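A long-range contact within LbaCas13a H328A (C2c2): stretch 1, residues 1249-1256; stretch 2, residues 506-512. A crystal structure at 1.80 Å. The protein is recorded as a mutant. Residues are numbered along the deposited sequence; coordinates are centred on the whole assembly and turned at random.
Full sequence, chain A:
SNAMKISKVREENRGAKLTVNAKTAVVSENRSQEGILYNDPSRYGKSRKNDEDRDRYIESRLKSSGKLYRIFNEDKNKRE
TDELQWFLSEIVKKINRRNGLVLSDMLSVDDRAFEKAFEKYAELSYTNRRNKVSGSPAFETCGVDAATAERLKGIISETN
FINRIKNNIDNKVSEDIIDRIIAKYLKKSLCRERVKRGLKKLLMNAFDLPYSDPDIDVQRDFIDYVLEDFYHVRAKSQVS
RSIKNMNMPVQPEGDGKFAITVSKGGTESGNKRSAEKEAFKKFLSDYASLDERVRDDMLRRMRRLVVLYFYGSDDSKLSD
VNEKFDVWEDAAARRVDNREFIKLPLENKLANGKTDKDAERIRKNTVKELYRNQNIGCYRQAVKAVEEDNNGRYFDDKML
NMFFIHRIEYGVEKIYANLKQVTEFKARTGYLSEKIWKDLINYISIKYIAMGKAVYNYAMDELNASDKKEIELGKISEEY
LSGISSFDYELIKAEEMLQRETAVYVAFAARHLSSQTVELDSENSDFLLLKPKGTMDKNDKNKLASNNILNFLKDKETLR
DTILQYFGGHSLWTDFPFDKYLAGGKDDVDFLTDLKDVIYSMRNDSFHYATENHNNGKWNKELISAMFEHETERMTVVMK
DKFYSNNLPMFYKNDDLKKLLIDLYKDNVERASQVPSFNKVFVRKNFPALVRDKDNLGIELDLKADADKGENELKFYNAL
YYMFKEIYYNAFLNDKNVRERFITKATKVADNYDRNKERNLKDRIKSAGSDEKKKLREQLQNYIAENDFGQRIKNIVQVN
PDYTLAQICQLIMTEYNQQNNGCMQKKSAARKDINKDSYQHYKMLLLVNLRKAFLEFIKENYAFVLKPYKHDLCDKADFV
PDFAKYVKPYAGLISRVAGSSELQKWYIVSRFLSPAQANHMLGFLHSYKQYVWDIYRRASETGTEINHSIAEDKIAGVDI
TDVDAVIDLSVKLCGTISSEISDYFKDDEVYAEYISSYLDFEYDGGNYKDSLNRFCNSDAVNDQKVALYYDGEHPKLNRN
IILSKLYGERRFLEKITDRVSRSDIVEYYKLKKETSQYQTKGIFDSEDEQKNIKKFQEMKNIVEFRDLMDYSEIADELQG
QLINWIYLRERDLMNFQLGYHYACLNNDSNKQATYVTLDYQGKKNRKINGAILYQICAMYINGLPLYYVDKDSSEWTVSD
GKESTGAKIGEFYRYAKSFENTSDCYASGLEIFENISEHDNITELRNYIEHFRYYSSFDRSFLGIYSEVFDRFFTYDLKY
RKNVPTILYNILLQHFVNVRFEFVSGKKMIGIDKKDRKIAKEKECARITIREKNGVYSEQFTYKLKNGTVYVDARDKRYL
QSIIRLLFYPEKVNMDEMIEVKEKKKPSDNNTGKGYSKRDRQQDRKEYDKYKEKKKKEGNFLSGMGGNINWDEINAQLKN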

ATOM      1  N   ILE A1249      17.199  -8.953  -2.660  1.00 20.48           N
ATOM      2  CA  ILE A1249      16.104  -8.304  -3.372  1.00 19.61           C
ATOM      3  C   ILE A1249      16.620  -7.104  -4.161  1.00 15.80           C
ATOM      4  O   ILE A1249      16.409  -6.991  -5.377  1.00 20.42           O
ATOM      5  CB  ILE A1249      15.015  -7.871  -2.378  1.00 21.69           C
ATOM      6  CG1 ILE A1249      14.381  -9.099  -1.715  1.00 21.39           C
ATOM      7  CG2 ILE A1249      13.974  -7.014  -3.078  1.00 20.13           C
ATOM      8  CD1 ILE A1249      13.659  -8.735  -0.421  1.00 19.88           C
ATOM      9  N   GLU A1250      17.278  -6.172  -3.468  1.00 18.78           N
ATOM     10  CA  GLU A1250      17.577  -4.898  -4.111  1.00 20.60           C
ATOM     11  C   GLU A1250      18.628  -5.041  -5.200  1.00 23.59           C
ATOM     12  O   GLU A1250      18.678  -4.218  -6.125  1.00 23.92           O
ATOM     13  CB  GLU A1250      18.022  -3.853  -3.094  1.00 23.33           C
ATOM     14  CG  GLU A1250      18.057  -2.464  -3.735  1.00 28.93           C
ATOM     15  CD  GLU A1250      17.962  -1.341  -2.738  1.00 32.14           C
ATOM     16  OE1 GLU A1250      17.968  -1.628  -1.528  1.00 30.96           O
ATOM     17  OE2 GLU A1250      17.865  -0.171  -3.175  1.00 31.30           O
ATOM     18  N   HIS A1251      19.483  -6.046  -5.103  1.00 24.11           N
ATOM     19  CA  HIS A1251      20.448  -6.312  -6.154  1.00 24.34           C
ATOM     20  C   HIS A1251      19.917  -7.253  -7.214  1.00 24.35           C
ATOM     21  O   HIS A1251      20.693  -7.682  -8.076  1.00 24.85           O
ATOM     22  CB  HIS A1251      21.737  -6.886  -5.570  1.00 23.84           C
ATOM     23  CG  HIS A1251      22.349  -6.009  -4.532  1.00 27.07           C
ATOM     24  ND1 HIS A1251      23.179  -6.490  -3.546  1.00 31.49           N
ATOM     25  CD2 HIS A1251      22.243  -4.675  -4.326  1.00 30.23           C
ATOM     26  CE1 HIS A1251      23.563  -5.488  -2.775  1.00 30.25           C
ATOM     27  NE2 HIS A1251      23.006  -4.377  -3.224  1.00 30.64           N
ATOM     28  N   PHE A1252      18.624  -7.595  -7.167  1.00 23.07           N
ATOM     29  CA  PHE A1252      17.996  -8.352  -8.235  1.00 21.95           C
ATOM     30  C   PHE A1252      18.677  -9.709  -8.427  1.00 21.34           C
ATOM     31  O   PHE A1252      18.752 -10.213  -9.548  1.00 23.15           O
ATOM     32  CB  PHE A1252      17.988  -7.539  -9.543  1.00 23.88           C
ATOM     33  CG  PHE A1252      17.004  -6.374  -9.525  1.00 22.83           C
ATOM     34  CD1 PHE A1252      17.270  -5.223  -8.776  1.00 23.87           C
ATOM     35  CD2 PHE A1252      15.808  -6.450 -10.214  1.00 24.25           C
ATOM     36  CE1 PHE A1252      16.360  -4.162  -8.741  1.00 23.40           C
ATOM     37  CE2 PHE A1252      14.882  -5.388 -10.185  1.00 23.81           C
ATOM     38  CZ  PHE A1252      15.157  -4.251  -9.449  1.00 21.42           C
ATOM     39  N   ARG A1253      19.183 -10.293  -7.334  1.00 22.02           N
ATOM     40  CA  ARG A1253      19.925 -11.551  -7.442  1.00 21.13           C
ATOM     41  C   ARG A1253      19.027 -12.691  -7.898  1.00 27.48           C
ATOM     42  O   ARG A1253      19.505 -13.637  -8.532  1.00 27.81           O
ATOM     43  CB  ARG A1253      20.574 -11.906  -6.103  1.00 22.22           C
ATOM     44  CG  ARG A1253      21.499 -10.838  -5.536  1.00 25.92           C
ATOM     45  CD  ARG A1253      22.683 -10.588  -6.466  1.00 33.14           C
ATOM     46  NE  ARG A1253      23.345 -11.833  -6.850  1.00 33.51           N
ATOM     47  CZ  ARG A1253      24.072 -11.983  -7.953  1.00 39.18           C
ATOM     48  NH1 ARG A1253      24.232 -10.964  -8.791  1.00 38.02           N
ATOM     49  NH2 ARG A1253      24.630 -13.155  -8.227  1.00 39.22           N
ATOM     50  N   TYR A1254      17.728 -12.624  -7.581  1.00 24.21           N
ATOM     51  CA  TYR A1254      16.807 -13.655  -8.042  1.00 25.23           C
ATOM     52  C   TYR A1254      16.945 -13.892  -9.535  1.00 28.48           C
ATOM     53  O   TYR A1254      16.892 -15.036 -10.006  1.00 33.30           O
ATOM     54  CB  TYR A1254      15.377 -13.242  -7.706  1.00 26.70           C
ATOM     55  CG  TYR A1254      14.316 -14.031  -8.431  1.00 27.29           C
ATOM     56  CD1 TYR A1254      13.914 -15.269  -7.965  1.00 29.40           C
ATOM     57  CD2 TYR A1254      13.684 -13.511  -9.550  1.00 24.33           C
ATOM     58  CE1 TYR A1254      12.925 -15.991  -8.611  1.00 27.68           C
ATOM     59  CE2 TYR A1254      12.679 -14.219 -10.203  1.00 26.47           C
ATOM     60  CZ  TYR A1254      12.309 -15.458  -9.726  1.00 26.97           C
ATOM     61  OH  TYR A1254      11.320 -16.164 -10.371  1.00 28.41           O
ATOM     62  N   TYR A1255      17.115 -12.815 -10.298  1.00 25.69           N
ATOM     63  CA  TYR A1255      17.115 -12.896 -11.748  1.00 28.97           C
ATOM     64  C   TYR A1255      18.407 -13.467 -12.304  1.00 31.05           C
ATOM     65  O   TYR A1255      18.449 -13.800 -13.491  1.00 36.36           O
ATOM     66  CB  TYR A1255      16.854 -11.517 -12.350  1.00 26.42           C
ATOM     67  CG  TYR A1255      15.451 -11.029 -12.045  1.00 27.64           C
ATOM     68  CD1 TYR A1255      14.351 -11.646 -12.632  1.00 32.23           C
ATOM     69  CD2 TYR A1255      15.219  -9.983 -11.153  1.00 25.43           C
ATOM     70  CE1 TYR A1255      13.055 -11.217 -12.367  1.00 27.76           C
ATOM     71  CE2 TYR A1255      13.894  -9.554 -10.871  1.00 25.23           C
ATOM     72  CZ  TYR A1255      12.835 -10.179 -11.494  1.00 28.35           C
ATOM     73  OH  TYR A1255      11.525  -9.794 -11.244  1.00 31.95           O
ATOM     74  N   SER A1256      19.446 -13.571 -11.480  1.00 29.65           N
ATOM     75  CA  SER A1256      20.700 -14.203 -11.861  1.00 33.02           C
ATOM     76  C   SER A1256      20.794 -15.646 -11.399  1.00 39.15           C
ATOM     77  O   SER A1256      21.404 -16.468 -12.088  1.00 47.01           O
ATOM     78  CB  SER A1256      21.882 -13.414 -11.285  1.00 33.30           C
ATOM     79  OG  SER A1256      21.986 -12.152 -11.922  1.00 42.57           O
TER
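Stretch 2 (506-512) VAFAARH

Stretch 2 is helical throughout, with phi near -60° and psi near -45° and with i to i+4 bonds such as Arg511 N to Ala507 O (2.9 Å). Stretch 1 is broken: it carries the end of one helix, a turn, and the beginning of another. The two run in the same sequence sense, because the nearest CA pairs are Glu1250 CA with Ala507 CA (6.8 Å) and then Phe1252 CA with Arg511 CA (7.4 Å). No hydrogen bond links them; 328 Å² is buried, both sides summed, chiefly by packing.

Ile1249 lies out of reach, although its O accepts a bond from Phe1252 N (2.9 Å) within the turn. At Glu1250 the CA-to-CB bond points sideways, and an extended side chain (chi1 and chi2 both t) brings OE2 to 4.3 Å from Ala507 CB; its carboxylate oxygens are hydrogen-bonded elsewhere in the structure. The CA-to-CB bond of His1251, the first residue to leave helical phi/psi, points away from stretch 2, but His1251 O is 4.3 Å from Arg511 NH1.

Phe1252 is the centre of the contact, with 113 Å² covered. Its positive phi (60/33) marks the turn, and its CA-to-CB bond points toward stretch 2. Ring atom CE1 lies 3.8 Å from Ala507 O and 4.2 Å from Ala507 CB. The ring edge meets the face of Phe508 in an offset edge-to-face pair: centroids are 5.3 Å apart, planes at 75°, and Phe1252 CE2 is 3.6 Å from Phe508 CE1. One face of the Phe1252 ring receives Arg511 CG, 3.8 Å from the ring centroid and 16° off the normal, a CH-pi arrangement.

Arg1253 and Tyr1254 make no contact. At Tyr1255 the CA-to-CB bond points toward stretch 2 again, placing Tyr1255 CB 3.4 Å from Arg511 NH2, so the arginine reaches from the Phe1252 ring to the second helical segment.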

ATOM      1  N   VAL A 506      14.406   4.156  -8.524  1.00 16.28           N
ATOM      2  CA  VAL A 506      15.870   4.253  -8.548  1.00 16.74           C
ATOM      3  C   VAL A 506      16.486   2.868  -8.709  1.00 22.32           C
ATOM      4  O   VAL A 506      17.357   2.651  -9.562  1.00 21.48           O
ATOM      5  CB  VAL A 506      16.399   4.961  -7.288  1.00 17.98           C
ATOM      6  CG1 VAL A 506      17.957   4.910  -7.227  1.00 21.91           C
ATOM      7  CG2 VAL A 506      15.935   6.390  -7.262  1.00 20.27           C
ATOM      8  N   ALA A 507      16.010   1.898  -7.920  1.00 17.93           N
ATOM      9  CA  ALA A 507      16.518   0.533  -8.026  1.00 22.70           C
ATOM     10  C   ALA A 507      16.284  -0.045  -9.421  1.00 22.45           C
ATOM     11  O   ALA A 507      17.180  -0.680  -9.987  1.00 22.18           O
ATOM     12  CB  ALA A 507      15.868  -0.364  -6.967  1.00 20.76           C
ATOM     13  N   PHE A 508      15.081   0.154  -9.991  1.00 19.42           N
ATOM     14  CA  PHE A 508      14.802  -0.401 -11.309  1.00 18.67           C
ATOM     15  C   PHE A 508      15.618   0.293 -12.388  1.00 22.02           C
ATOM     16  O   PHE A 508      16.037  -0.345 -13.360  1.00 21.27           O
ATOM     17  CB  PHE A 508      13.309  -0.304 -11.647  1.00 18.48           C
ATOM     18  CG  PHE A 508      12.498  -1.456 -11.105  1.00 23.08           C
ATOM     19  CD1 PHE A 508      12.594  -2.719 -11.679  1.00 24.94           C
ATOM     20  CD2 PHE A 508      11.657  -1.282 -10.016  1.00 26.89           C
ATOM     21  CE1 PHE A 508      11.855  -3.792 -11.178  1.00 24.43           C
ATOM     22  CE2 PHE A 508      10.911  -2.354  -9.500  1.00 23.10           C
ATOM     23  CZ  PHE A 508      11.009  -3.601 -10.079  1.00 24.47           C
ATOM     24  N   ALA A 509      15.815   1.602 -12.261  1.00 19.56           N
ATOM     25  CA  ALA A 509      16.619   2.303 -13.251  1.00 20.00           C
ATOM     26  C   ALA A 509      18.038   1.762 -13.244  1.00 21.57           C
ATOM     27  O   ALA A 509      18.631   1.532 -14.307  1.00 21.26           O
ATOM     28  CB  ALA A 509      16.620   3.807 -12.965  1.00 23.44           C
ATOM     29  N   ALA A 510      18.587   1.539 -12.048  1.00 22.60           N
ATOM     30  CA  ALA A 510      19.925   0.962 -11.933  1.00 21.20           C
ATOM     31  C   ALA A 510      19.969  -0.431 -12.541  1.00 22.20           C
ATOM     32  O   ALA A 510      20.894  -0.772 -13.290  1.00 21.60           O
ATOM     33  CB  ALA A 510      20.350   0.933 -10.462  1.00 17.96           C
ATOM     34  N   ARG A 511      18.970  -1.259 -12.223  1.00 20.41           N
ATOM     35  CA  ARG A 511      18.885  -2.590 -12.815  1.00 22.02           C
ATOM     36  C   ARG A 511      18.869  -2.516 -14.338  1.00 25.28           C
ATOM     37  O   ARG A 511      19.632  -3.220 -15.017  1.00 24.80           O
ATOM     38  CB  ARG A 511      17.631  -3.311 -12.300  1.00 22.48           C
ATOM     39  CG  ARG A 511      17.410  -4.666 -12.961  1.00 24.55           C
ATOM     40  CD  ARG A 511      18.656  -5.544 -12.772  1.00 24.58           C
ATOM     41  NE  ARG A 511      18.439  -6.907 -13.250  1.00 27.32           N
ATOM     42  CZ  ARG A 511      19.293  -7.901 -13.040  1.00 36.59           C
ATOM     43  NH1 ARG A 511      20.425  -7.676 -12.373  1.00 40.81           N
ATOM     44  NH2 ARG A 511      19.020  -9.116 -13.492  1.00 39.60           N
ATOM     45  N   HIS A 512      17.992  -1.678 -14.901  1.00 21.89           N
ATOM     46  CA  HIS A 512      17.892  -1.619 -16.353  1.00 22.16           C
ATOM     47  C   HIS A 512      19.197  -1.146 -16.977  1.00 26.03           C
ATOM     48  O   HIS A 512      19.672  -1.736 -17.953  1.00 26.39           O
ATOM     49  CB  HIS A 512      16.722  -0.739 -16.769  1.00 21.40           C
ATOM     50  CG  HIS A 512      15.410  -1.281 -16.303  1.00 22.20           C
ATOM     51  ND1 HIS A 512      14.293  -0.497 -16.118  1.00 25.74           N
ATOM     52  CD2 HIS A 512      15.052  -2.538 -15.958  1.00 25.12           C
ATOM     53  CE1 HIS A 512      13.298  -1.251 -15.686  1.00 22.19           C
ATOM     54  NE2 HIS A 512      13.734  -2.494 -15.579  1.00 27.53           N
TER